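Local coordinates for Lmo2812 protein (Listeria monocytogenes EGD-e, PDB 5ZQA), which probably trims cell-wall peptidoglycan as a serine-type D-Ala-D-Ala carboxypeptidase of the S11 family and, as a penicillin-binding protein, is a target of beta-lactam antibiotics, at residues A54-I60 with A171-K176; S62-T68 with F158-G163; M67-L71 with E142-A147; L87-L92 with N124-L130; Y115-T120 with V192-T196. One frame throughout, in Å; residues are numbered along the deposited sequence.

Contact 1 of 5, residues A54-I60 with A171-K176; sequences ADKVMPI and AVSTTK
M58 and S173 pair backbone to backbone as the hydrogen-bonded partners of a two-stranded antiparallel sheet. M58 N donates to S173 O at 2.9 Å, and S173 N returns the bond to M58 O at 3.0 Å. One step on, P59 and V172 form the non-hydrogen-bonded pair, after which I60 N gives a third bond to A171 O.

Side chains add apolar contact along the pairing. V57 sends CG1 anti to its own N (chi1 178°), which lays it against CB of V172 at 3.6 Å. I60 brings two branches to 171-173: its CG1 packs on A171 CB at 3.8 Å, while its CG2 sits at the same distance from S173 CB.

Past S173 the strands part, and a water takes over the pairing, donating to K56 O and accepting from T175 N. T174 is the N-cap of helix 175-188, its OG1 accepting from D177 N, and its CB rests 3.4 Å from A54 O. At the outer end the aliphatic part of K176 runs past D55, with CD 3.4 Å from OD1. The ammonium itself goes to a salt bridge with E51, while T175 OG1 bonds to Y41 OH on strand 37-42.

Three backbone bonds and one water thus join the segments; V172 turns its backbone to T157, and D55 O takes a bond from K155. The D55 carboxylate lies against the alkyl chain of K176, with the charged ends not in contact and at most a longer-range attraction between them.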
# COMPACT_ATOMS: atom_id res chain seq x y z
N ALA A 54 2.22 6.00 17.38
CA ALA A 54 1.08 5.85 16.48
C ALA A 54 0.53 7.17 15.97
O ALA A 54 -0.25 7.20 15.00
CB ALA A 54 -0.02 5.07 17.18
N ASP A 55 0.91 8.27 16.62
CA ASP A 55 0.46 9.60 16.24
C ASP A 55 1.56 10.38 15.52
O ASP A 55 1.35 11.54 15.14
CB ASP A 55 0.00 10.40 17.48
CG ASP A 55 -1.17 9.75 18.19
OD1 ASP A 55 -2.31 9.83 17.67
OD2 ASP A 55 -0.96 9.19 19.28
N LYS A 56 2.73 9.77 15.35
CA LYS A 56 3.87 10.43 14.74
C LYS A 56 3.72 10.51 13.21
O LYS A 56 3.44 9.52 12.55
CB LYS A 56 5.17 9.71 15.10
CG LYS A 56 6.41 10.34 14.48
CD LYS A 56 7.70 9.72 14.99
CE LYS A 56 8.90 10.43 14.38
NZ LYS A 56 10.19 9.78 14.74
N VAL A 57 3.92 11.70 12.66
CA VAL A 57 3.87 11.88 11.22
C VAL A 57 5.13 11.29 10.56
O VAL A 57 6.26 11.65 10.90
CB VAL A 57 3.72 13.36 10.85
CG1 VAL A 57 3.72 13.54 9.33
CG2 VAL A 57 2.44 13.91 11.45
N MET A 58 4.91 10.38 9.61
CA MET A 58 5.97 9.61 8.98
C MET A 58 5.84 9.60 7.47
O MET A 58 4.72 9.54 6.96
CB MET A 58 5.94 8.15 9.47
CG MET A 58 6.03 7.97 10.97
SD MET A 58 7.71 8.25 11.56
CE MET A 58 8.49 6.70 11.08
N PRO A 59 6.96 9.63 6.74
CA PRO A 59 6.92 9.40 5.29
C PRO A 59 6.43 7.99 4.98
O PRO A 59 6.83 7.02 5.65
CB PRO A 59 8.37 9.56 4.85
CG PRO A 59 9.06 10.25 5.97
CD PRO A 59 8.33 9.87 7.22
N ILE A 60 5.56 7.86 3.98
CA ILE A 60 4.96 6.56 3.71
C ILE A 60 5.26 5.98 2.33
O ILE A 60 4.94 4.82 2.08
CB ILE A 60 3.43 6.59 3.88
CG1 ILE A 60 2.78 7.57 2.88
CG2 ILE A 60 3.07 6.90 5.34
CD1 ILE A 60 1.24 7.44 2.80
N ALA A 171 4.84 12.27 0.70
CA ALA A 171 3.62 11.68 1.24
C ALA A 171 3.84 11.29 2.69
O ALA A 171 4.83 10.61 3.00
CB ALA A 171 3.21 10.48 0.42
N VAL A 172 2.94 11.70 3.57
CA VAL A 172 3.08 11.38 4.99
C VAL A 172 1.75 10.95 5.60
O VAL A 172 0.67 11.30 5.10
CB VAL A 172 3.63 12.57 5.82
CG1 VAL A 172 5.06 12.94 5.38
CG2 VAL A 172 2.71 13.78 5.75
N SER A 173 1.84 10.20 6.69
CA SER A 173 0.65 9.75 7.41
C SER A 173 1.07 9.28 8.81
O SER A 173 2.20 9.52 9.23
CB SER A 173 -0.07 8.64 6.62
OG SER A 173 -1.36 8.38 7.14
N THR A 174 0.16 8.61 9.51
CA THR A 174 0.41 8.03 10.83
C THR A 174 -0.05 6.59 10.82
O THR A 174 -0.83 6.21 9.94
CB THR A 174 -0.35 8.76 11.94
OG1 THR A 174 -1.76 8.59 11.72
CG2 THR A 174 -0.02 10.25 11.94
N THR A 175 0.37 5.77 11.79
CA THR A 175 -0.14 4.40 11.80
C THR A 175 -1.65 4.39 11.97
O THR A 175 -2.33 3.53 11.41
CB THR A 175 0.46 3.51 12.91
OG1 THR A 175 -0.00 3.92 14.20
CG2 THR A 175 1.97 3.50 12.85
N LYS A 176 -2.18 5.34 12.73
CA LYS A 176 -3.63 5.42 12.93
C LYS A 176 -4.35 5.68 11.60
O LYS A 176 -5.34 5.02 11.28
CB LYS A 176 -3.97 6.49 13.97
CG LYS A 176 -3.60 6.11 15.39
CD LYS A 176 -4.05 7.19 16.36
CE LYS A 176 -3.97 6.70 17.80
NZ LYS A 176 -4.82 5.49 18.03
O HOH W 1 2.67 6.94 13.16

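Contact 2 of 5, residues S62-T68 with F158-G163; sequences SLSKLMT and FVSASG
K65 and T68 both reach carbonyls of the 158-163 loop, and their torsions put them there. K65 extends through chi3 and then bends at chi4 (75°), which swings NZ to S162 O at 3.0 Å, in the carbonyl plane on a lone pair. T68, with chi1 near -56°, points OG1 at A161 O, 2.7 Å away and likewise on an in-plane lone pair.

The same K65 NZ donates to S62 OG at 2.7 Å and meets N124 OD1 of helix 124-135. S62 and K65 are the predicted acyl-ester nucleophile and proton acceptor of the SxxK motif, and S62 OG also bonds to S122 OG, the third predicted active-site residue. A water links S62 OG to S162 O. G163 lies against S64, its CA 3.4 Å from S64 OG.

Farther along the helix, M67 crosses the F158 ring at about a right angle. Its CB stands over one face, 4.2 Å from the centroid, and M67 CE touches F158 CE2 at 3.8 Å; S64 OG and a second water lie at the ring edge.

The loop is thereby wedged between the start of helix 65-77 and its neighbours: helix 124-135 meets S162, helix 139-150 backs A161, and strand 222-230 brings K226 up to S62 and K65.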
# COMPACT_ATOMS: atom_id res chain seq x y z
N SER A 62 5.62 4.29 -1.07
CA SER A 62 4.70 3.49 -1.88
C SER A 62 3.44 3.00 -1.15
O SER A 62 2.55 2.43 -1.79
CB SER A 62 5.42 2.28 -2.47
OG SER A 62 6.22 2.67 -3.58
N LEU A 63 3.35 3.20 0.16
CA LEU A 63 2.09 2.87 0.83
C LEU A 63 0.99 3.75 0.24
O LEU A 63 -0.19 3.40 0.30
CB LEU A 63 2.18 3.03 2.34
CG LEU A 63 3.24 2.17 3.05
CD1 LEU A 63 3.22 2.42 4.55
CD2 LEU A 63 3.04 0.69 2.74
N SER A 64 1.39 4.87 -0.37
CA SER A 64 0.46 5.74 -1.09
C SER A 64 -0.34 5.01 -2.15
O SER A 64 -1.47 5.40 -2.48
CB SER A 64 1.21 6.89 -1.78
OG SER A 64 1.89 7.70 -0.85
N LYS A 65 0.24 3.95 -2.70
CA LYS A 65 -0.43 3.19 -3.75
C LYS A 65 -1.73 2.53 -3.28
O LYS A 65 -2.57 2.18 -4.12
CB LYS A 65 0.51 2.13 -4.31
CG LYS A 65 1.70 2.73 -5.07
CD LYS A 65 2.67 1.64 -5.48
CE LYS A 65 3.72 2.16 -6.46
NZ LYS A 65 4.72 3.00 -5.77
N LEU A 66 -1.92 2.39 -1.97
CA LEU A 66 -3.19 1.87 -1.48
C LEU A 66 -4.32 2.86 -1.75
O LEU A 66 -5.45 2.45 -2.01
CB LEU A 66 -3.12 1.54 0.01
CG LEU A 66 -2.19 0.36 0.32
CD1 LEU A 66 -2.05 0.14 1.81
CD2 LEU A 66 -2.68 -0.93 -0.35
N MET A 67 -4.03 4.15 -1.69
CA MET A 67 -5.07 5.13 -1.98
C MET A 67 -5.34 5.17 -3.47
O MET A 67 -6.49 5.27 -3.90
CB MET A 67 -4.70 6.53 -1.48
CG MET A 67 -5.73 7.60 -1.90
SD MET A 67 -7.40 7.30 -1.28
CE MET A 67 -7.26 7.96 0.38
N THR A 68 -4.28 5.07 -4.28
CA THR A 68 -4.47 4.98 -5.72
C THR A 68 -5.30 3.74 -6.07
O THR A 68 -6.21 3.83 -6.89
CB THR A 68 -3.12 4.99 -6.45
OG1 THR A 68 -2.42 6.17 -6.04
CG2 THR A 68 -3.29 5.00 -7.99
N PHE A 158 -1.16 13.16 0.78
CA PHE A 158 -0.62 12.49 -0.40
C PHE A 158 -0.10 13.52 -1.38
O PHE A 158 -0.67 14.60 -1.51
CB PHE A 158 -1.69 11.62 -1.06
CG PHE A 158 -2.23 10.54 -0.17
CD1 PHE A 158 -1.49 9.39 0.08
CD2 PHE A 158 -3.49 10.66 0.42
CE1 PHE A 158 -1.97 8.39 0.90
CE2 PHE A 158 -3.98 9.66 1.25
CZ PHE A 158 -3.21 8.52 1.49
N VAL A 159 0.97 13.18 -2.10
CA VAL A 159 1.58 14.13 -3.03
C VAL A 159 1.61 13.61 -4.47
O VAL A 159 1.85 14.38 -5.40
CB VAL A 159 3.03 14.51 -2.60
CG1 VAL A 159 3.04 15.14 -1.20
CG2 VAL A 159 3.97 13.31 -2.63
N SER A 160 1.38 12.31 -4.64
CA SER A 160 1.49 11.68 -5.95
C SER A 160 0.83 10.31 -5.93
O SER A 160 0.68 9.72 -4.87
CB SER A 160 2.96 11.53 -6.35
OG SER A 160 3.61 10.57 -5.52
N ALA A 161 0.42 9.82 -7.09
CA ALA A 161 -0.22 8.51 -7.19
C ALA A 161 0.70 7.37 -6.71
O ALA A 161 0.24 6.37 -6.16
CB ALA A 161 -0.67 8.24 -8.62
N SER A 162 2.00 7.54 -6.94
CA SER A 162 2.98 6.51 -6.61
C SER A 162 3.48 6.59 -5.18
O SER A 162 3.87 5.59 -4.58
CB SER A 162 4.17 6.61 -7.56
OG SER A 162 4.78 7.89 -7.46
N GLY A 163 3.51 7.81 -4.65
CA GLY A 163 4.18 8.05 -3.38
C GLY A 163 5.60 8.57 -3.56
O GLY A 163 6.29 8.79 -2.57
O HOH W 2 7.01 5.31 -4.27
O HOH W 3 1.35 10.20 -2.24

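Contact 3 of 5, residues M67-L71 with E142-A147; sequences MTAFL and EMNNQA
M67 and M143 make the centre of an apolar contact between helices 65-77 and 139-150, whose short segments cross nearly perpendicular, at 86°, with axes 10.2 Å apart. The two methionines slide past each other in opposite directions: M67 CG lies 3.9 Å from M143 CB, and M143 CE lies 3.9 Å from M67 CB. M67 is bent at chi2 and chi3, which carries its methyl on to A147, with CE 4.1 Å from CB. L71 flanks the pair, setting CD1 against M143 CA and CG.

Polar groups also meet carbon here. Q146 leaves its helix with CG anti to N (chi1 -176°) and bends at chi2, a course that carries its alkyl part past M67 SD at 3.6 Å and its amide to the F70 ring. Amide carbon CD comes to 3.4 Å from F70 CE2, the two planes 52° apart, and NE2 sits in the ring plane at its edge. L71 CD2 packs on that NE2 at 3.8 Å. On the opposite flank M143 CE touches T68 OG1 at 3.5 Å, the hydroxyl being already engaged by A161.

F70 also stacks edge-to-face with H189, a magnesium ligand, so this packing borders a metal site.

No hydrogen bond joins the two segments; the helices are held by van der Waals contact among thioethers, a leucine, a ring and the flat amide of Q146.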
# COMPACT_ATOMS: atom_id res chain seq x y z
N MET A 67 -4.03 4.15 -1.69
CA MET A 67 -5.07 5.13 -1.98
C MET A 67 -5.34 5.17 -3.47
O MET A 67 -6.49 5.27 -3.90
CB MET A 67 -4.70 6.53 -1.48
CG MET A 67 -5.73 7.60 -1.90
SD MET A 67 -7.40 7.30 -1.28
CE MET A 67 -7.26 7.96 0.38
N THR A 68 -4.28 5.07 -4.28
CA THR A 68 -4.47 4.98 -5.72
C THR A 68 -5.30 3.74 -6.07
O THR A 68 -6.21 3.83 -6.89
CB THR A 68 -3.12 4.99 -6.45
OG1 THR A 68 -2.42 6.17 -6.04
CG2 THR A 68 -3.29 5.00 -7.99
N ALA A 69 -4.99 2.60 -5.44
CA ALA A 69 -5.78 1.37 -5.65
C ALA A 69 -7.24 1.60 -5.30
O ALA A 69 -8.13 1.20 -6.07
CB ALA A 69 -5.20 0.21 -4.82
N PHE A 70 -7.50 2.24 -4.16
CA PHE A 70 -8.88 2.52 -3.74
C PHE A 70 -9.62 3.30 -4.82
O PHE A 70 -10.75 2.95 -5.18
CB PHE A 70 -8.90 3.30 -2.42
CG PHE A 70 -10.28 3.50 -1.86
CD1 PHE A 70 -10.88 2.52 -1.09
CD2 PHE A 70 -11.00 4.65 -2.14
CE1 PHE A 70 -12.16 2.69 -0.58
CE2 PHE A 70 -12.28 4.82 -1.64
CZ PHE A 70 -12.85 3.84 -0.86
N LEU A 71 -8.98 4.33 -5.35
CA LEU A 71 -9.61 5.17 -6.35
C LEU A 71 -9.80 4.47 -7.71
O LEU A 71 -10.80 4.71 -8.40
CB LEU A 71 -8.82 6.47 -6.51
CG LEU A 71 -9.01 7.37 -5.28
CD1 LEU A 71 -8.05 8.57 -5.33
CD2 LEU A 71 -10.45 7.86 -5.16
N GLU A 142 -7.42 14.61 -5.57
CA GLU A 142 -8.46 13.60 -5.40
C GLU A 142 -8.08 12.58 -4.34
O GLU A 142 -8.94 12.12 -3.59
CB GLU A 142 -8.75 12.91 -6.73
CG GLU A 142 -9.45 13.82 -7.74
CD GLU A 142 -10.82 14.30 -7.25
OE1 GLU A 142 -11.42 13.62 -6.39
OE2 GLU A 142 -11.28 15.35 -7.73
N MET A 143 -6.80 12.24 -4.25
CA MET A 143 -6.33 11.35 -3.18
C MET A 143 -6.61 11.97 -1.82
O MET A 143 -7.10 11.30 -0.91
CB MET A 143 -4.82 11.07 -3.32
CG MET A 143 -4.42 10.33 -4.58
SD MET A 143 -2.63 10.18 -4.74
CE MET A 143 -2.30 8.76 -3.68
N ASN A 144 -6.30 13.25 -1.67
CA ASN A 144 -6.52 13.92 -0.38
C ASN A 144 -8.01 14.16 -0.11
O ASN A 144 -8.46 14.09 1.04
CB ASN A 144 -5.72 15.21 -0.35
CG ASN A 144 -4.24 14.94 -0.24
OD1 ASN A 144 -3.83 14.15 0.59
ND2 ASN A 144 -3.45 15.57 -1.10
N ASN A 145 -8.78 14.40 -1.17
CA ASN A 145 -10.23 14.49 -1.01
C ASN A 145 -10.81 13.19 -0.49
O ASN A 145 -11.68 13.20 0.39
CB ASN A 145 -10.90 14.86 -2.34
CG ASN A 145 -10.81 16.33 -2.64
OD1 ASN A 145 -10.44 17.13 -1.78
ND2 ASN A 145 -11.18 16.71 -3.85
N GLN A 146 -10.33 12.07 -1.00
CA GLN A 146 -10.82 10.77 -0.56
C GLN A 146 -10.38 10.49 0.87
O GLN A 146 -11.14 9.90 1.64
CB GLN A 146 -10.34 9.65 -1.50
CG GLN A 146 -10.91 8.28 -1.13
CD GLN A 146 -12.43 8.22 -1.22
OE1 GLN A 146 -13.11 7.90 -0.24
NE2 GLN A 146 -12.97 8.51 -2.40
N ALA A 147 -9.17 10.92 1.22
CA ALA A 147 -8.67 10.76 2.58
C ALA A 147 -9.63 11.43 3.55
O ALA A 147 -10.03 10.84 4.55
CB ALA A 147 -7.26 11.34 2.72

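Contact 4 of 5, residues L87-L92 with N124-L130; sequences LDLVRL and NDAAETL
L89, V90 and L92, in the extended chain that follows strand 86-88, line up along the first turns of helix 124-135, the helix whose N124 binds K65, the predicted proton acceptor. The one direct hydrogen bond across is V90 N to T129 OG1, 3.0 Å and fairly straight at 154°. T129 OG1 spends its own proton on D125 O at 2.8 Å, so the hydroxyl relays between loop and helix; it and T129 N approach that carbonyl from opposite faces of its plane. The other branch of T129, CG2, packs on L87 CB at 3.6 Å.

In this helical domain D125 is also a junction between elements. Its chi1 of 51° places the carboxylate between its own N and carbonyl carbon, where OD1 accepts from L100 N and OD2 from Y101 N at the start of helix 100-104. A water adds a further link, donating to D125 OD2 and to V90 O. L89 crosses the carboxylate obliquely, with CD1 3.6 Å from OD2.

V90 also sets CG2 against E128 CB at 3.5 Å, while the acid of E128 turns to S162 OG. Toward the start of the helix, L92 crosses D125 and N124 at about a right angle, its CD1 lying 4.0 Å from N124 CB.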
# COMPACT_ATOMS: atom_id res chain seq x y z
N LEU A 87 -3.24 1.76 -21.43
CA LEU A 87 -2.64 3.05 -21.13
C LEU A 87 -1.14 3.00 -21.35
O LEU A 87 -0.54 1.93 -21.27
CB LEU A 87 -2.94 3.44 -19.69
CG LEU A 87 -4.41 3.42 -19.29
CD1 LEU A 87 -4.50 3.76 -17.81
CD2 LEU A 87 -5.21 4.40 -20.12
N ASP A 88 -0.55 4.16 -21.60
CA ASP A 88 0.89 4.24 -21.84
C ASP A 88 1.61 4.66 -20.58
O ASP A 88 1.27 5.69 -19.98
CB ASP A 88 1.19 5.23 -22.96
CG ASP A 88 0.53 4.84 -24.26
OD1 ASP A 88 0.74 3.70 -24.71
OD2 ASP A 88 -0.22 5.67 -24.82
N LEU A 89 2.61 3.87 -20.18
CA LEU A 89 3.37 4.15 -18.97
C LEU A 89 4.03 5.52 -19.05
O LEU A 89 4.67 5.85 -20.06
CB LEU A 89 4.45 3.09 -18.75
CG LEU A 89 3.93 1.77 -18.20
CD1 LEU A 89 5.02 0.72 -18.24
CD2 LEU A 89 3.40 2.00 -16.77
N VAL A 90 3.86 6.30 -18.00
CA VAL A 90 4.51 7.60 -17.91
C VAL A 90 6.01 7.37 -17.70
O VAL A 90 6.43 6.37 -17.12
CB VAL A 90 3.93 8.47 -16.77
CG1 VAL A 90 2.41 8.52 -16.82
CG2 VAL A 90 4.40 7.97 -15.43
N ARG A 91 6.82 8.30 -18.19
CA ARG A 91 8.26 8.23 -17.96
C ARG A 91 8.58 8.86 -16.62
O ARG A 91 8.09 9.95 -16.31
CB ARG A 91 9.03 8.93 -19.08
CG ARG A 91 9.06 8.15 -20.38
CD ARG A 91 9.74 8.93 -21.49
NE ARG A 91 9.93 8.10 -22.67
CZ ARG A 91 8.98 7.83 -23.56
NH1 ARG A 91 7.76 8.33 -23.40
NH2 ARG A 91 9.25 7.06 -24.61
N LEU A 92 9.39 8.17 -15.82
CA LEU A 92 9.79 8.70 -14.52
C LEU A 92 11.11 9.45 -14.66
O LEU A 92 11.99 9.01 -15.40
CB LEU A 92 9.94 7.57 -13.51
CG LEU A 92 8.72 6.66 -13.29
CD1 LEU A 92 9.16 5.44 -12.50
CD2 LEU A 92 7.60 7.40 -12.57
N ASN A 124 6.13 2.27 -9.80
CA ASN A 124 5.78 3.68 -9.69
C ASN A 124 5.18 4.25 -10.96
O ASN A 124 4.25 5.06 -10.90
CB ASN A 124 7.01 4.51 -9.31
CG ASN A 124 7.46 4.23 -7.92
OD1 ASN A 124 6.81 4.65 -6.97
ND2 ASN A 124 8.58 3.53 -7.77
N ASP A 125 5.71 3.84 -12.11
CA ASP A 125 5.17 4.34 -13.36
C ASP A 125 3.73 3.85 -13.57
O ASP A 125 2.89 4.62 -14.05
CB ASP A 125 6.08 3.97 -14.55
CG ASP A 125 6.46 2.49 -14.61
OD1 ASP A 125 6.19 1.71 -13.68
OD2 ASP A 125 7.08 2.10 -15.64
N ALA A 126 3.43 2.61 -13.18
CA ALA A 126 2.07 2.10 -13.30
C ALA A 126 1.09 2.95 -12.48
O ALA A 126 0.01 3.32 -12.95
CB ALA A 126 2.01 0.65 -12.88
N ALA A 127 1.49 3.27 -11.25
CA ALA A 127 0.66 4.10 -10.39
C ALA A 127 0.41 5.49 -10.98
O ALA A 127 -0.71 5.98 -10.98
CB ALA A 127 1.31 4.23 -9.01
N GLU A 128 1.47 6.12 -11.49
CA GLU A 128 1.34 7.47 -12.05
C GLU A 128 0.43 7.46 -13.27
O GLU A 128 -0.35 8.40 -13.48
CB GLU A 128 2.71 8.04 -12.42
CG GLU A 128 3.60 8.36 -11.21
CD GLU A 128 3.02 9.43 -10.32
OE1 GLU A 128 3.21 9.35 -9.08
OE2 GLU A 128 2.37 10.37 -10.85
N THR A 129 0.52 6.40 -14.06
CA THR A 129 -0.26 6.25 -15.28
C THR A 129 -1.75 6.13 -14.94
O THR A 129 -2.61 6.76 -15.57
CB THR A 129 0.19 5.02 -16.09
OG1 THR A 129 1.56 5.18 -16.46
CG2 THR A 129 -0.65 4.86 -17.35
N LEU A 130 -2.05 5.33 -13.92
CA LEU A 130 -3.44 5.20 -13.45
C LEU A 130 -4.00 6.52 -12.90
O LEU A 130 -5.13 6.89 -13.21
CB LEU A 130 -3.52 4.11 -12.38
CG LEU A 130 -3.26 2.68 -12.87
CD1 LEU A 130 -3.03 1.73 -11.71
CD2 LEU A 130 -4.40 2.19 -13.75
O HOH W 4 8.01 4.23 -17.29

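Contact 5 of 5, residues Y115-T120 with V192-T196; sequences YSAMLT and VLETT
T195 is the knob of this contact, its side chain seated among Y115, S116, L119 and T120 of helix 111-120. The short segments cross at -66° with axes 10.1 Å apart. With OG1 beside the backbone N (chi1 -62°), the methyl CG2 of T195 is left opposite that N and enters the hole, 4.0 Å from T120 OG1, while OG1 turns to the edge of the Y115 ring, 3.6 Å from CE1.

V192 adds to the packed part. Its CG2 meets Y115 OH at 3.6 Å, the two side chains crossing at about a right angle, and it also touches L119 CD1 at 4.0 Å. That same leucine methyl reaches T196 CG2, so L119 CD1 touches both V192 and T196.

No direct hydrogen bond joins the segments; three waters bridge them instead. One lies between Y115 OH and T195 OG1, and another connects T195 OG1 with S116 OG, which also bonds to R112 O; both waters sit in the plane of the tyrosine ring, at its edge. A third donates to T120 OG1 and to T195 O, 2.8 Å from the latter. T120 OG1 gives its proton to S116 O at 2.9 Å, which fixes the hydroxyl as an acceptor for that water.

Around the pair, Y115 makes an edge-to-face contact with W83 and packs on L73 of helix 65-77. T196 OG1 bonds to D223 O. T196 and L193 also pack on L225 of strand 222-230, the outermost strand of the five-stranded sheet, while V201 of strand 200-202 lies against S116 and T120.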
# COMPACT_ATOMS: atom_id res chain seq x y z
N TYR A 115 -2.66 -1.98 -12.47
CA TYR A 115 -3.10 -2.18 -11.09
C TYR A 115 -2.33 -3.32 -10.41
O TYR A 115 -1.83 -3.16 -9.29
CB TYR A 115 -4.62 -2.41 -11.10
CG TYR A 115 -5.24 -2.95 -9.83
CD1 TYR A 115 -5.44 -4.31 -9.67
CD2 TYR A 115 -5.71 -2.08 -8.85
CE1 TYR A 115 -6.03 -4.82 -8.53
CE2 TYR A 115 -6.31 -2.58 -7.71
CZ TYR A 115 -6.47 -3.95 -7.56
OH TYR A 115 -7.07 -4.46 -6.43
N SER A 116 -2.19 -4.45 -11.10
CA SER A 116 -1.41 -5.56 -10.54
C SER A 116 0.04 -5.16 -10.29
O SER A 116 0.59 -5.47 -9.24
CB SER A 116 -1.46 -6.78 -11.45
OG SER A 116 -2.79 -7.24 -11.62
N ALA A 117 0.66 -4.49 -11.27
CA ALA A 117 2.06 -4.09 -11.14
C ALA A 117 2.26 -3.11 -9.98
O ALA A 117 3.22 -3.23 -9.21
CB ALA A 117 2.56 -3.48 -12.45
N MET A 118 1.36 -2.15 -9.86
CA MET A 118 1.41 -1.21 -8.75
C MET A 118 1.38 -1.93 -7.40
O MET A 118 2.21 -1.65 -6.53
CB MET A 118 0.25 -0.23 -8.88
CG MET A 118 0.10 0.72 -7.72
SD MET A 118 -1.23 1.89 -8.02
CE MET A 118 -2.67 0.86 -7.67
N LEU A 119 0.46 -2.87 -7.22
CA LEU A 119 0.29 -3.49 -5.90
C LEU A 119 1.32 -4.58 -5.61
O LEU A 119 1.74 -4.74 -4.46
CB LEU A 119 -1.12 -4.08 -5.78
CG LEU A 119 -2.26 -3.06 -5.61
CD1 LEU A 119 -3.57 -3.82 -5.47
CD2 LEU A 119 -2.01 -2.16 -4.41
N THR A 120 1.74 -5.30 -6.65
CA THR A 120 2.58 -6.49 -6.49
C THR A 120 4.07 -6.14 -6.43
O THR A 120 4.76 -6.48 -5.46
CB THR A 120 2.32 -7.49 -7.63
OG1 THR A 120 0.95 -7.89 -7.61
CG2 THR A 120 3.18 -8.73 -7.49
N VAL A 192 -9.47 -6.72 -3.23
CA VAL A 192 -8.09 -6.27 -3.31
C VAL A 192 -7.15 -7.37 -2.82
O VAL A 192 -6.03 -7.52 -3.32
CB VAL A 192 -7.88 -4.94 -2.52
CG1 VAL A 192 -8.02 -5.14 -1.01
CG2 VAL A 192 -6.52 -4.32 -2.87
N LEU A 193 -7.63 -8.16 -1.86
CA LEU A 193 -6.82 -9.22 -1.28
C LEU A 193 -6.60 -10.37 -2.26
O LEU A 193 -5.66 -11.14 -2.11
CB LEU A 193 -7.45 -9.72 0.02
CG LEU A 193 -7.68 -8.63 1.08
CD1 LEU A 193 -8.41 -9.23 2.26
CD2 LEU A 193 -6.36 -8.04 1.52
N GLU A 194 -7.46 -10.48 -3.28
CA GLU A 194 -7.25 -11.47 -4.32
C GLU A 194 -5.93 -11.20 -5.05
O GLU A 194 -5.27 -12.14 -5.49
CB GLU A 194 -8.43 -11.49 -5.30
CG GLU A 194 -9.71 -12.01 -4.65
CD GLU A 194 -10.95 -11.88 -5.55
OE1 GLU A 194 -10.80 -11.77 -6.78
OE2 GLU A 194 -12.07 -11.92 -5.00
N THR A 195 -5.55 -9.93 -5.16
CA THR A 195 -4.30 -9.58 -5.81
C THR A 195 -3.13 -9.58 -4.82
O THR A 195 -2.08 -10.15 -5.09
CB THR A 195 -4.39 -8.20 -6.52
OG1 THR A 195 -5.39 -8.25 -7.54
CG2 THR A 195 -3.06 -7.81 -7.16
N THR A 196 -3.34 -8.98 -3.64
CA THR A 196 -2.24 -8.82 -2.70
C THR A 196 -1.83 -10.12 -2.02
O THR A 196 -0.76 -10.19 -1.41
CB THR A 196 -2.56 -7.75 -1.61
OG1 THR A 196 -3.70 -8.15 -0.84
CG2 THR A 196 -2.84 -6.38 -2.26
O HOH W 5 -7.69 -7.16 -6.72
O HOH W 6 -5.04 -7.92 -10.25
O HOH W 7 0.64 -9.78 -5.29

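In the fold
Contact 2 sits near the centre of the molecule, 8 Å from contact 3 and 13 to 14 Å from contacts 1, 4 and 5, centre to centre, and touches all four. Contacts 2 and 3 share M67 and T68 on helix 65-77. Contact 1 closes the long loop inside which contacts 2, 3 and 4 are nested, whereas contact 5 alternates with the others along the chain. Contacts 1 and 4 are farthest apart, with centres about 25 Å apart. Contacts 1 and 5 lie on opposite sides of the chain centre. Helices 111-120, 124-135 and 139-150 thus all touch helix 65-77, whose start carries the predicted catalytic serine and lysine.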